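Local coordinates for 3-dehydroquinate dehydratase (Zymomonas mobilis subsp. mobilis, PDB 6SMF), which probably catalyses the trans-dehydration of 3-dehydroquinate to 3-dehydroshikimate through an enolate intermediate, a step on the shikimate route to chorismate and the aromatic amino acids, at residues A77-A82 with L141-A146; P8-L13 with L48-E53; T88-Y93 with K120-E125; E69-K74 with R97-P102. One frame throughout, in Å; residues are numbered along the deposited sequence. Where two conformers were deposited one is given.

Overall arrangement
All four contacts belong to the flavodoxin-like fold of type II dehydroquinases, a five-stranded parallel sheet with helices on both sides. Interaction 2 pairs strands 9-14 and 51-56, and interaction 1, about 9 Å away between centres, packs the neighbouring strand 77-81 against helix 136-147. Interaction 4, about 14 Å from each of these centre to centre, lies on the side of the sheet opposite helix 136-147. Interaction 3, at the start of helix 90-98, is about 23 Å from interaction 2, centre to centre. Along the chain interaction 2 closes first, interactions 1 and 4 interleave, and interaction 3 nests within interaction 1. The contacts thus tie helices on both faces to the sheet, and interactions 3 and 4 touch the same neighbouring subunit of the dodecamer.

Interaction 1. Residues A77-A82 with L141-A146; sequences AVILNA and LALDAA
Ile79 is turned toward Ala142 with CG1 anti to its own carbonyl carbon (chi1 -65°) and CD1 anti to CA (chi2 164°), an extended branch that reaches the helix 141-146. Its tip slides in beside the helix backbone, CD1 of Ile79 standing 3.7 Å from N of Leu143. The shorter branch is used as well: Ile79 CG2 lies 4.0 Å from Ala142 CB, and CG1 meets the same methyl, which is thereby touched by both arms of the isoleucine. Leu143 offers CB to the same tip, 4.1 Å from Ile79 CD1; its CG lies anti to the backbone N, and the side chain also touches Leu41 and Gln44 of helix 34-48. One helical turn on from Ala142, the methyls of Ala77 and Ala146 meet at 4.1 Å between their CB atoms. The strand and helix run nearly antiparallel, at 162°, with their axes 9.2 Å apart. Alanine at 142 and 146 suits this spacing, since a methyl adds little bulk on the helix and lets the longer Ile79 reach the helix backbone. Farther along the strand, Asn81, predicted to bind substrate, hydrogen-bonds through ND2 with Tyr139 of the same helix. Where strand 77-81 and helix segment 141-146 touch, every partner is buried and no hydrogen bond crosses, so hydrophobic burial and close fit, rather than directional bonding, hold this face together.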
loop_
_atom_site.group_PDB
_atom_site.type_symbol
_atom_site.label_atom_id
_atom_site.label_comp_id
_atom_site.label_asym_id
_atom_site.label_seq_id
_atom_site.Cartn_x
_atom_site.Cartn_y
_atom_site.Cartn_z
ATOM N N ALA A 77 -21.076 13.601 30.526
ATOM C CA ALA A 77 -20.556 12.622 29.528
ATOM C C ALA A 77 -21.390 12.621 28.241
ATOM O O ALA A 77 -22.520 13.154 28.239
ATOM C CB ALA A 77 -20.527 11.246 30.132
ATOM N N VAL A 78 -20.806 12.110 27.156
ATOM C CA VAL A 78 -21.516 11.773 25.886
ATOM C C VAL A 78 -21.281 10.294 25.592
ATOM O O VAL A 78 -20.136 9.817 25.636
ATOM C CB VAL A 78 -21.061 12.618 24.692
ATOM C CG1 VAL A 78 -21.758 12.200 23.406
ATOM C CG2 VAL A 78 -21.280 14.091 24.956
ATOM N N ILE A 79 -22.365 9.591 25.336
ATOM C CA ILE A 79 -22.326 8.218 24.791
ATOM C C ILE A 79 -22.631 8.409 23.315
ATOM O O ILE A 79 -23.664 9.028 23.023
ATOM C CB ILE A 79 -23.342 7.337 25.515
ATOM C CG1 ILE A 79 -22.988 7.146 27.000
ATOM C CG2 ILE A 79 -23.503 6.028 24.787
ATOM C CD1 ILE A 79 -24.153 6.604 27.872
ATOM N N LEU A 80 -21.714 7.995 22.441
ATOM C CA LEU A 80 -21.785 8.305 20.993
ATOM C C LEU A 80 -21.696 7.012 20.195
ATOM O O LEU A 80 -20.713 6.290 20.335
ATOM C CB LEU A 80 -20.640 9.248 20.610
ATOM C CG LEU A 80 -20.560 9.579 19.126
ATOM C CD1 LEU A 80 -21.870 10.217 18.641
ATOM C CD2 LEU A 80 -19.355 10.481 18.861
ATOM N N ASN A 81 -22.743 6.738 19.430
ATOM C CA ASN A 81 -22.779 5.714 18.366
ATOM C C ASN A 81 -22.918 6.477 17.048
ATOM O O ASN A 81 -24.034 6.804 16.673
ATOM C CB ASN A 81 -23.905 4.713 18.625
ATOM C CG ASN A 81 -23.802 3.584 17.644
ATOM O OD1 ASN A 81 -23.109 3.752 16.653
ATOM N ND2 ASN A 81 -24.465 2.466 17.901
ATOM N N ALA A 82 -21.811 6.851 16.425
ATOM C CA ALA A 82 -21.772 7.617 15.159
ATOM C C ALA A 82 -22.161 6.732 13.965
ATOM O O ALA A 82 -22.170 7.230 12.856
ATOM C CB ALA A 82 -20.393 8.200 14.985
ATOM N N LEU A 141 -24.203 -0.543 29.647
ATOM C CA LEU A 141 -22.823 -0.579 30.227
ATOM C C LEU A 141 -22.175 0.806 30.160
ATOM O O LEU A 141 -21.515 1.246 31.146
ATOM C CB LEU A 141 -21.966 -1.565 29.441
ATOM C CG LEU A 141 -22.274 -3.044 29.661
ATOM C CD1 LEU A 141 -21.726 -3.874 28.507
ATOM C CD2 LEU A 141 -21.662 -3.519 30.959
ATOM N N ALA A 142 -22.340 1.455 29.022
ATOM C CA ALA A 142 -21.829 2.815 28.753
ATOM C C ALA A 142 -22.467 3.767 29.773
ATOM O O ALA A 142 -21.744 4.569 30.368
ATOM C CB ALA A 142 -22.140 3.179 27.312
ATOM N N LEU A 143 -23.764 3.637 30.031
ATOM C CA LEU A 143 -24.478 4.562 30.942
ATOM C C LEU A 143 -23.998 4.337 32.392
ATOM O O LEU A 143 -23.832 5.370 33.100
ATOM C CB LEU A 143 -25.994 4.424 30.761
ATOM C CG LEU A 143 -26.847 5.371 31.618
ATOM C CD1 LEU A 143 -26.380 6.828 31.557
ATOM C CD2 LEU A 143 -28.317 5.278 31.229
ATOM N N ASP A 144 -23.752 3.080 32.825
ATOM C CA ASP A 144 -23.186 2.778 34.178
ATOM C C ASP A 144 -21.793 3.432 34.264
ATOM O O ASP A 144 -21.515 4.132 35.220
ATOM C CB ASP A 144 -23.049 1.276 34.487
ATOM C CG ASP A 144 -24.280 0.515 34.981
ATOM O OD1 ASP A 144 -24.968 0.977 35.929
ATOM O OD2 ASP A 144 -24.518 -0.594 34.451
ATOM N N ALA A 145 -20.942 3.211 33.269
ATOM C CA ALA A 145 -19.536 3.682 33.307
ATOM C C ALA A 145 -19.510 5.230 33.371
ATOM O O ALA A 145 -18.634 5.816 34.096
ATOM C CB ALA A 145 -18.840 3.129 32.099
ATOM N N ALA A 146 -20.438 5.831 32.602
ATOM C CA ALA A 146 -20.628 7.283 32.388
ATOM C C ALA A 146 -21.106 7.949 33.679
ATOM O O ALA A 146 -20.665 9.083 33.970
ATOM C CB ALA A 146 -21.604 7.471 31.260
#

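Interaction 2. Residues P8-L13 with L48-E53; sequences PTIFIL and LDVTVE
Thr9, Ile10 and Phe11 pair in parallel with Thr51, Val52 and Glu53, and four backbone hydrogen bonds join segments 8-13 and 48-53. Thr51 N donates to Pro8 O at 3.0 Å, and Thr51 O in turn accepts from Ile10 N. Glu53 repeats this double role: its N donates to Ile10 O over 3.0 Å, approaching from above the carbonyl plane, and its O takes Ile12 N at 2.8 Å in the straightest bond of the set, 170° at the hydrogen. Proline is tolerated at position 8, since the bond to Thr51 uses its carbonyl and it has no N-H to give. Thr9, Phe11 and Leu13 bond to the other side, with Lys76, Ile79 and Asn81. On one face the threonines lie side by side, Thr51 OG1 3.6 Å from Thr9 CB, and Glu53 CB rests over the Phe11 ring. On the other, Ile12 extends with CD1 anti to CA (chi2 -178°) and meets Val52 CG2 at 3.4 Å, beta-branched residues suited to a strand and its helix-covered side. Strands 9-14 and 51-56 are the two arms of a beta-alpha-beta crossover whose helix 34-48 covers Ile12, Val50 and Val52; helix 136-147 packs on Ile10, and helix 60-72 meets Phe11 from the opposite face.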
loop_
_atom_site.group_PDB
_atom_site.type_symbol
_atom_site.label_atom_id
_atom_site.label_comp_id
_atom_site.label_asym_id
_atom_site.label_seq_id
_atom_site.Cartn_x
_atom_site.Cartn_y
_atom_site.Cartn_z
ATOM N N PRO A 8 -26.784 15.357 37.081
ATOM C CA PRO A 8 -25.858 15.370 35.961
ATOM C C PRO A 8 -26.618 14.938 34.704
ATOM O O PRO A 8 -27.412 14.041 34.801
ATOM C CB PRO A 8 -24.772 14.336 36.322
ATOM C CG PRO A 8 -24.885 14.117 37.810
ATOM C CD PRO A 8 -26.252 14.617 38.232
ATOM N N THR A 9 -26.400 15.605 33.572
ATOM C CA THR A 9 -27.053 15.224 32.297
ATOM C C THR A 9 -26.029 14.482 31.413
ATOM O O THR A 9 -24.843 14.866 31.362
ATOM C CB THR A 9 -27.793 16.414 31.666
ATOM O OG1 THR A 9 -26.955 16.938 30.634
ATOM C CG2 THR A 9 -28.220 17.479 32.662
ATOM N N ILE A 10 -26.449 13.384 30.795
ATOM C CA ILE A 10 -25.576 12.585 29.890
ATOM C C ILE A 10 -26.236 12.531 28.518
ATOM O O ILE A 10 -27.307 11.917 28.420
ATOM C CB ILE A 10 -25.328 11.189 30.472
ATOM C CG1 ILE A 10 -24.432 11.228 31.705
ATOM C CG2 ILE A 10 -24.740 10.275 29.432
ATOM C CD1 ILE A 10 -24.477 9.929 32.488
ATOM N N PHE A 11 -25.623 13.156 27.517
ATOM C CA PHE A 11 -26.037 13.070 26.100
ATOM C C PHE A 11 -25.750 11.649 25.585
ATOM O O PHE A 11 -24.693 11.031 25.894
ATOM C CB PHE A 11 -25.294 14.117 25.274
ATOM C CG PHE A 11 -25.879 15.501 25.359
ATOM C CD1 PHE A 11 -26.039 16.124 26.576
ATOM C CD2 PHE A 11 -26.263 16.184 24.210
ATOM C CE1 PHE A 11 -26.606 17.385 26.647
ATOM C CE2 PHE A 11 -26.784 17.464 24.281
ATOM C CZ PHE A 11 -26.986 18.041 25.503
ATOM N N ILE A 12 -26.721 11.111 24.856
ATOM C CA ILE A 12 -26.607 9.813 24.151
ATOM C C ILE A 12 -26.985 10.108 22.709
ATOM O O ILE A 12 -28.167 10.447 22.468
ATOM C CB ILE A 12 -27.506 8.760 24.793
ATOM C CG1 ILE A 12 -27.214 8.616 26.291
ATOM C CG2 ILE A 12 -27.378 7.443 24.049
ATOM C CD1 ILE A 12 -28.035 7.540 26.989
ATOM N N LEU A 13 -25.995 10.043 21.822
ATOM C CA LEU A 13 -26.117 10.534 20.439
ATOM C C LEU A 13 -25.985 9.357 19.475
ATOM O O LEU A 13 -24.967 8.662 19.528
ATOM C CB LEU A 13 -25.037 11.587 20.209
ATOM C CG LEU A 13 -25.075 12.800 21.127
ATOM C CD1 LEU A 13 -23.918 13.747 20.817
ATOM C CD2 LEU A 13 -26.399 13.525 21.004
ATOM N N LEU A 48 -30.047 5.435 38.449
ATOM C CA LEU A 48 -28.638 5.928 38.548
ATOM C C LEU A 48 -28.588 7.401 38.992
ATOM O O LEU A 48 -27.484 7.898 39.311
ATOM C CB LEU A 48 -27.948 5.760 37.188
ATOM C CG LEU A 48 -27.465 4.354 36.853
ATOM C CD1 LEU A 48 -26.810 4.314 35.468
ATOM C CD2 LEU A 48 -26.484 3.863 37.908
ATOM N N ASP A 49 -29.732 8.070 38.953
ATOM C CA ASP A 49 -29.914 9.473 39.383
ATOM C C ASP A 49 -29.205 10.444 38.437
ATOM O O ASP A 49 -28.514 11.388 38.895
ATOM C CB ASP A 49 -29.512 9.660 40.836
ATOM C CG ASP A 49 -30.514 10.617 41.466
ATOM O OD1 ASP A 49 -30.784 11.702 40.857
ATOM O OD2 ASP A 49 -31.096 10.229 42.468
ATOM N N VAL A 50 -29.424 10.246 37.135
ATOM C CA VAL A 50 -28.874 11.131 36.069
ATOM C C VAL A 50 -29.990 11.367 35.055
ATOM O O VAL A 50 -30.877 10.495 34.965
ATOM C CB VAL A 50 -27.621 10.507 35.432
ATOM C CG1 VAL A 50 -26.592 10.100 36.480
ATOM C CG2 VAL A 50 -27.940 9.311 34.565
ATOM N N THR A 51 -30.010 12.525 34.391
ATOM C CA THR A 51 -30.927 12.722 33.245
ATOM C C THR A 51 -30.116 12.379 32.002
ATOM O O THR A 51 -28.857 12.435 32.005
ATOM C CB THR A 51 -31.675 14.065 33.224
ATOM O OG1 THR A 51 -30.942 14.922 32.364
ATOM C CG2 THR A 51 -31.948 14.689 34.582
ATOM N N VAL A 52 -30.829 12.013 30.955
ATOM C CA VAL A 52 -30.228 11.369 29.765
ATOM C C VAL A 52 -30.866 12.073 28.568
ATOM O O VAL A 52 -32.107 12.153 28.569
ATOM C CB VAL A 52 -30.520 9.858 29.893
ATOM C CG1 VAL A 52 -31.587 9.372 28.934
ATOM C CG2 VAL A 52 -29.269 9.001 29.832
ATOM N N GLU A 53 -30.088 12.685 27.668
ATOM C CA GLU A 53 -30.675 13.397 26.505
ATOM C C GLU A 53 -30.315 12.590 25.277
ATOM O O GLU A 53 -29.133 12.562 24.939
ATOM C CB GLU A 53 -30.227 14.847 26.327
ATOM C CG GLU A 53 -31.326 15.677 25.673
ATOM C CD GLU A 53 -32.265 16.200 26.745
ATOM O OE1 GLU A 53 -33.337 15.608 26.962
ATOM O OE2 GLU A 53 -31.909 17.192 27.426
#

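Interaction 3. Residues T88-Y93 with K120-E125; sequences TSVAIY and KSYVGE
Tyr122 lays its ring against Val90, whose CG2 sits over one face, 4.0 Å from the ring centroid and displaced toward the rim, in a CH-pi contact. Lys120 CE covers the opposite face. At the root of the side chain, Tyr122 CB presses on Ser89 O at 3.3 Å, and CG, anti to the carbonyl carbon (chi1 -80°), lies next to O and C of the same residue. Tyr93 adds its own ring, meeting Tyr122 O edge-on with CD1 at 3.5 Å; its buried hydroxyl is satisfied by Glu115 of a neighbouring subunit. Ile92 CG2 touches Val123 CG2 at 3.8 Å, and both residues pack on Leu80 of the central sheet. The start of helix 90-98 and that of the short, weakly bonded helix 122-126 meet here, each with a serine N-cap: Ser89 OG accepts from Ile92 N and Ser121 OG from Gly124 N. A serine hydroxyl is short enough to turn back to these amides, and Ser89 OG also bonds with Glu60. The looser side holds the partly exposed Lys120, Glu125 and Thr88. There Lys120 NZ forms a salt bridge with Glu125 OE2, 2.8 Å long and on the syn lone pair, while Thr88 OG1 binds a Tris molecule, probably from the crystallisation liquor.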
loop_
_atom_site.group_PDB
_atom_site.type_symbol
_atom_site.label_atom_id
_atom_site.label_comp_id
_atom_site.label_asym_id
_atom_site.label_seq_id
_atom_site.Cartn_x
_atom_site.Cartn_y
_atom_site.Cartn_z
ATOM N N THR A 88 -15.614 7.424 8.857
ATOM C CA THR A 88 -15.310 8.479 7.851
ATOM C C THR A 88 -15.005 9.832 8.514
ATOM O O THR A 88 -14.354 10.665 7.861
ATOM C CB THR A 88 -16.465 8.573 6.834
ATOM O OG1 THR A 88 -17.655 8.928 7.494
ATOM C CG2 THR A 88 -16.811 7.257 6.163
ATOM N N SER A 89 -15.471 10.105 9.732
ATOM C CA SER A 89 -15.570 11.511 10.216
ATOM C C SER A 89 -14.324 11.961 10.994
ATOM O O SER A 89 -14.274 11.805 12.200
ATOM C CB SER A 89 -16.816 11.776 10.991
ATOM O OG SER A 89 -16.914 13.187 11.172
ATOM N N VAL A 90 -13.393 12.595 10.297
ATOM C CA VAL A 90 -12.323 13.403 10.915
ATOM C C VAL A 90 -12.976 14.529 11.714
ATOM O O VAL A 90 -12.454 14.866 12.806
ATOM C CB VAL A 90 -11.354 13.955 9.871
ATOM C CG1 VAL A 90 -10.307 14.843 10.517
ATOM C CG2 VAL A 90 -10.665 12.822 9.107
ATOM N N ALA A 91 -14.114 15.046 11.257
ATOM C CA ALA A 91 -14.725 16.226 11.910
ATOM C C ALA A 91 -15.270 15.807 13.276
ATOM O O ALA A 91 -15.128 16.645 14.222
ATOM C CB ALA A 91 -15.783 16.825 11.021
ATOM N N ILE A 92 -15.840 14.584 13.398
ATOM C CA ILE A 92 -16.308 14.086 14.723
ATOM C C ILE A 92 -15.105 13.821 15.632
ATOM O O ILE A 92 -15.191 14.087 16.828
ATOM C CB ILE A 92 -17.233 12.881 14.578
ATOM C CG1 ILE A 92 -18.613 13.344 14.110
ATOM C CG2 ILE A 92 -17.357 12.079 15.864
ATOM C CD1 ILE A 92 -19.421 12.210 13.507
ATOM N N TYR A 93 -13.997 13.336 15.064
ATOM C CA TYR A 93 -12.752 13.063 15.821
ATOM C C TYR A 93 -12.310 14.394 16.448
ATOM O O TYR A 93 -11.989 14.425 17.637
ATOM C CB TYR A 93 -11.717 12.399 14.907
ATOM C CG TYR A 93 -10.290 12.512 15.365
ATOM C CD1 TYR A 93 -9.705 11.565 16.175
ATOM C CD2 TYR A 93 -9.513 13.581 14.967
ATOM C CE1 TYR A 93 -8.382 11.684 16.604
ATOM C CE2 TYR A 93 -8.206 13.713 15.371
ATOM C CZ TYR A 93 -7.622 12.774 16.190
ATOM O OH TYR A 93 -6.319 13.071 16.524
ATOM N N LYS A 120 -11.748 0.845 11.096
ATOM C CA LYS A 120 -11.280 2.214 11.360
ATOM C C LYS A 120 -12.308 2.936 12.226
ATOM O O LYS A 120 -13.474 2.997 11.847
ATOM C CB LYS A 120 -11.082 2.909 10.022
ATOM C CG LYS A 120 -10.718 4.379 10.111
ATOM C CD LYS A 120 -9.298 4.555 10.583
ATOM C CE LYS A 120 -8.826 6.011 10.494
ATOM N NZ LYS A 120 -7.421 6.140 10.979
ATOM N N SER A 121 -11.886 3.499 13.341
ATOM C CA SER A 121 -12.799 4.283 14.191
ATOM C C SER A 121 -12.200 5.663 14.524
ATOM O O SER A 121 -11.366 5.772 15.441
ATOM C CB SER A 121 -13.150 3.514 15.401
ATOM O OG SER A 121 -14.021 4.305 16.160
ATOM N N TYR A 122 -12.601 6.692 13.786
ATOM C CA TYR A 122 -12.204 8.085 14.097
ATOM C C TYR A 122 -12.750 8.419 15.494
ATOM O O TYR A 122 -12.038 9.018 16.288
ATOM C CB TYR A 122 -12.661 9.045 13.016
ATOM C CG TYR A 122 -11.781 9.074 11.798
ATOM C CD1 TYR A 122 -10.481 9.535 11.846
ATOM C CD2 TYR A 122 -12.250 8.602 10.577
ATOM C CE1 TYR A 122 -9.686 9.606 10.703
ATOM C CE2 TYR A 122 -11.450 8.603 9.453
ATOM C CZ TYR A 122 -10.176 9.118 9.505
ATOM O OH TYR A 122 -9.444 9.164 8.343
ATOM N N VAL A 123 -13.917 7.924 15.864
ATOM C CA VAL A 123 -14.433 8.163 17.249
ATOM C C VAL A 123 -13.497 7.540 18.280
ATOM O O VAL A 123 -13.065 8.260 19.222
ATOM C CB VAL A 123 -15.839 7.606 17.417
ATOM C CG1 VAL A 123 -16.241 7.641 18.868
ATOM C CG2 VAL A 123 -16.831 8.357 16.545
ATOM N N GLY A 124 -13.195 6.260 18.102
ATOM C CA GLY A 124 -12.321 5.499 19.011
ATOM C C GLY A 124 -10.950 6.132 19.165
ATOM O O GLY A 124 -10.347 5.978 20.230
ATOM N N GLU A 125 -10.447 6.786 18.124
ATOM C CA GLU A 125 -9.109 7.418 18.175
ATOM C C GLU A 125 -9.135 8.646 19.106
ATOM O O GLU A 125 -8.074 9.057 19.530
ATOM C CB GLU A 125 -8.668 7.800 16.765
ATOM C CG GLU A 125 -8.258 6.589 15.974
ATOM C CD GLU A 125 -7.800 6.847 14.561
ATOM O OE1 GLU A 125 -7.143 7.905 14.330
ATOM O OE2 GLU A 125 -8.080 5.977 13.709
#

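Interaction 4. Residues E69-K74 with R97-P102; sequences EAQAVK and RAITVP
Gln71 of helix 60-72 reaches across to Ile99, Thr100 and Val101, where the chain has just left helix 90-98. Its CB starts 4.0 Å from Ile99 CB, two apolar carbons meeting at the base of the side chain. CG, anti to the backbone N (chi1 -152°), passes Val101 CG2 at 3.9 Å, the two side chains running by one another with opposite headings. CD comes next, 3.8 Å from Ile99 CA, and the amide end arrives beside the backbone N and OG1 of Thr100. A glutamine suits this place: its aliphatic length rides over the branched residues, and its polar tip comes to a partly exposed edge beside a hydroxyl and a peptide group. Val101 CG2 also touches the helix backbone, 3.7 Å from Gln71 CA, and its branched side chain packs between helix 60-72 and Val78 of the sheet. Val78 also meets Ala70, whose single methyl suits a helix face lying close to the strands. Helix 60-72 ends in a Schellman motif at Lys74, where the chain turns back toward strand 77-81. Packing of this kind, between one helix and the link from the next helix to its strand, belongs to the three-layer alpha/beta/alpha build of flavodoxin-like folds.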
loop_
_atom_site.group_PDB
_atom_site.type_symbol
_atom_site.label_atom_id
_atom_site.label_comp_id
_atom_site.label_asym_id
_atom_site.label_seq_id
_atom_site.Cartn_x
_atom_site.Cartn_y
_atom_site.Cartn_z
ATOM N N GLU A 69 -22.758 21.229 21.892
ATOM C CA GLU A 69 -23.894 21.602 22.773
ATOM C C GLU A 69 -23.705 20.917 24.133
ATOM O O GLU A 69 -24.004 21.559 25.175
ATOM C CB GLU A 69 -25.219 21.213 22.118
ATOM C CG GLU A 69 -26.467 21.543 22.944
ATOM C CD GLU A 69 -27.778 21.055 22.344
ATOM O OE1 GLU A 69 -27.808 20.762 21.097
ATOM O OE2 GLU A 69 -28.764 20.990 23.113
ATOM N N ALA A 70 -23.220 19.676 24.153
ATOM C CA ALA A 70 -22.962 18.980 25.427
ATOM C C ALA A 70 -21.885 19.743 26.198
ATOM O O ALA A 70 -22.038 19.886 27.413
ATOM C CB ALA A 70 -22.568 17.557 25.234
ATOM N N GLN A 71 -20.852 20.266 25.543
ATOM C CA GLN A 71 -19.826 21.004 26.328
ATOM C C GLN A 71 -20.413 22.305 26.887
ATOM O O GLN A 71 -20.053 22.656 28.026
ATOM C CB GLN A 71 -18.552 21.310 25.546
ATOM C CG GLN A 71 -17.355 21.418 26.481
ATOM C CD GLN A 71 -16.243 22.192 25.829
ATOM O OE1 GLN A 71 -16.497 23.019 24.947
ATOM N NE2 GLN A 71 -15.013 21.937 26.255
ATOM N N ALA A 72 -21.288 22.975 26.129
ATOM C CA ALA A 72 -21.854 24.319 26.430
ATOM C C ALA A 72 -22.741 24.244 27.676
ATOM O O ALA A 72 -22.910 25.239 28.372
ATOM C CB ALA A 72 -22.650 24.805 25.245
ATOM N N VAL A 73 -23.272 23.057 27.930
ATOM C CA VAL A 73 -24.341 22.738 28.917
ATOM C C VAL A 73 -23.679 22.026 30.108
ATOM O O VAL A 73 -24.396 21.592 31.023
ATOM C CB VAL A 73 -25.395 21.913 28.148
ATOM C CG1 VAL A 73 -25.916 20.700 28.904
ATOM C CG2 VAL A 73 -26.519 22.816 27.634
ATOM N N LYS A 74 -22.342 21.928 30.073
ATOM C CA LYS A 74 -21.467 21.242 31.064
ATOM C C LYS A 74 -21.991 19.834 31.368
ATOM O O LYS A 74 -21.914 19.408 32.541
ATOM C CB LYS A 74 -21.359 22.089 32.325
ATOM C CG LYS A 74 -21.090 23.565 32.065
ATOM C CD LYS A 74 -19.672 24.031 32.309
ATOM C CE LYS A 74 -19.716 25.325 33.092
ATOM N NZ LYS A 74 -18.393 25.653 33.663
ATOM N N ARG A 97 -12.083 15.650 20.440
ATOM C CA ARG A 97 -10.811 16.163 20.980
ATOM C C ARG A 97 -10.924 17.616 21.470
ATOM O O ARG A 97 -10.245 17.940 22.478
ATOM C CB ARG A 97 -9.727 15.932 19.951
ATOM C CG ARG A 97 -9.250 14.493 20.029
ATOM C CD ARG A 97 -7.998 14.235 19.239
ATOM N NE ARG A 97 -6.769 14.459 20.007
ATOM C CZ ARG A 97 -5.775 15.259 19.630
ATOM N NH1 ARG A 97 -5.856 15.935 18.497
ATOM N NH2 ARG A 97 -4.733 15.445 20.423
ATOM N N ALA A 98 -11.742 18.453 20.826
ATOM C CA ALA A 98 -11.836 19.909 21.150
ATOM C C ALA A 98 -12.603 20.102 22.462
ATOM O O ALA A 98 -12.213 20.971 23.220
ATOM C CB ALA A 98 -12.518 20.658 20.043
ATOM N N ILE A 99 -13.638 19.297 22.705
ATOM C CA ILE A 99 -14.495 19.398 23.928
ATOM C C ILE A 99 -13.826 18.657 25.085
ATOM O O ILE A 99 -13.049 17.743 24.824
ATOM C CB ILE A 99 -15.919 18.884 23.675
ATOM C CG1 ILE A 99 -15.974 17.354 23.563
ATOM C CG2 ILE A 99 -16.494 19.594 22.470
ATOM C CD1 ILE A 99 -17.368 16.786 23.411
ATOM N N THR A 100 -14.118 19.081 26.311
ATOM C CA THR A 100 -13.563 18.536 27.577
ATOM C C THR A 100 -14.452 17.445 28.170
ATOM O O THR A 100 -13.996 16.767 29.080
ATOM C CB THR A 100 -13.507 19.581 28.692
ATOM O OG1 THR A 100 -13.152 20.827 28.097
ATOM C CG2 THR A 100 -12.520 19.158 29.759
ATOM N N VAL A 101 -15.707 17.367 27.742
ATOM C CA VAL A 101 -16.674 16.315 28.163
ATOM C C VAL A 101 -16.148 14.971 27.669
ATOM O O VAL A 101 -15.970 14.810 26.462
ATOM C CB VAL A 101 -18.070 16.582 27.577
ATOM C CG1 VAL A 101 -19.070 15.505 27.979
ATOM C CG2 VAL A 101 -18.569 17.966 27.948
ATOM N N PRO A 102 -15.971 13.955 28.547
ATOM C CA PRO A 102 -15.619 12.612 28.100
ATOM C C PRO A 102 -16.662 12.011 27.147
ATOM O O PRO A 102 -17.839 12.193 27.363
ATOM C CB PRO A 102 -15.545 11.736 29.347
ATOM C CG PRO A 102 -15.769 12.673 30.544
ATOM C CD PRO A 102 -16.193 14.023 30.000
#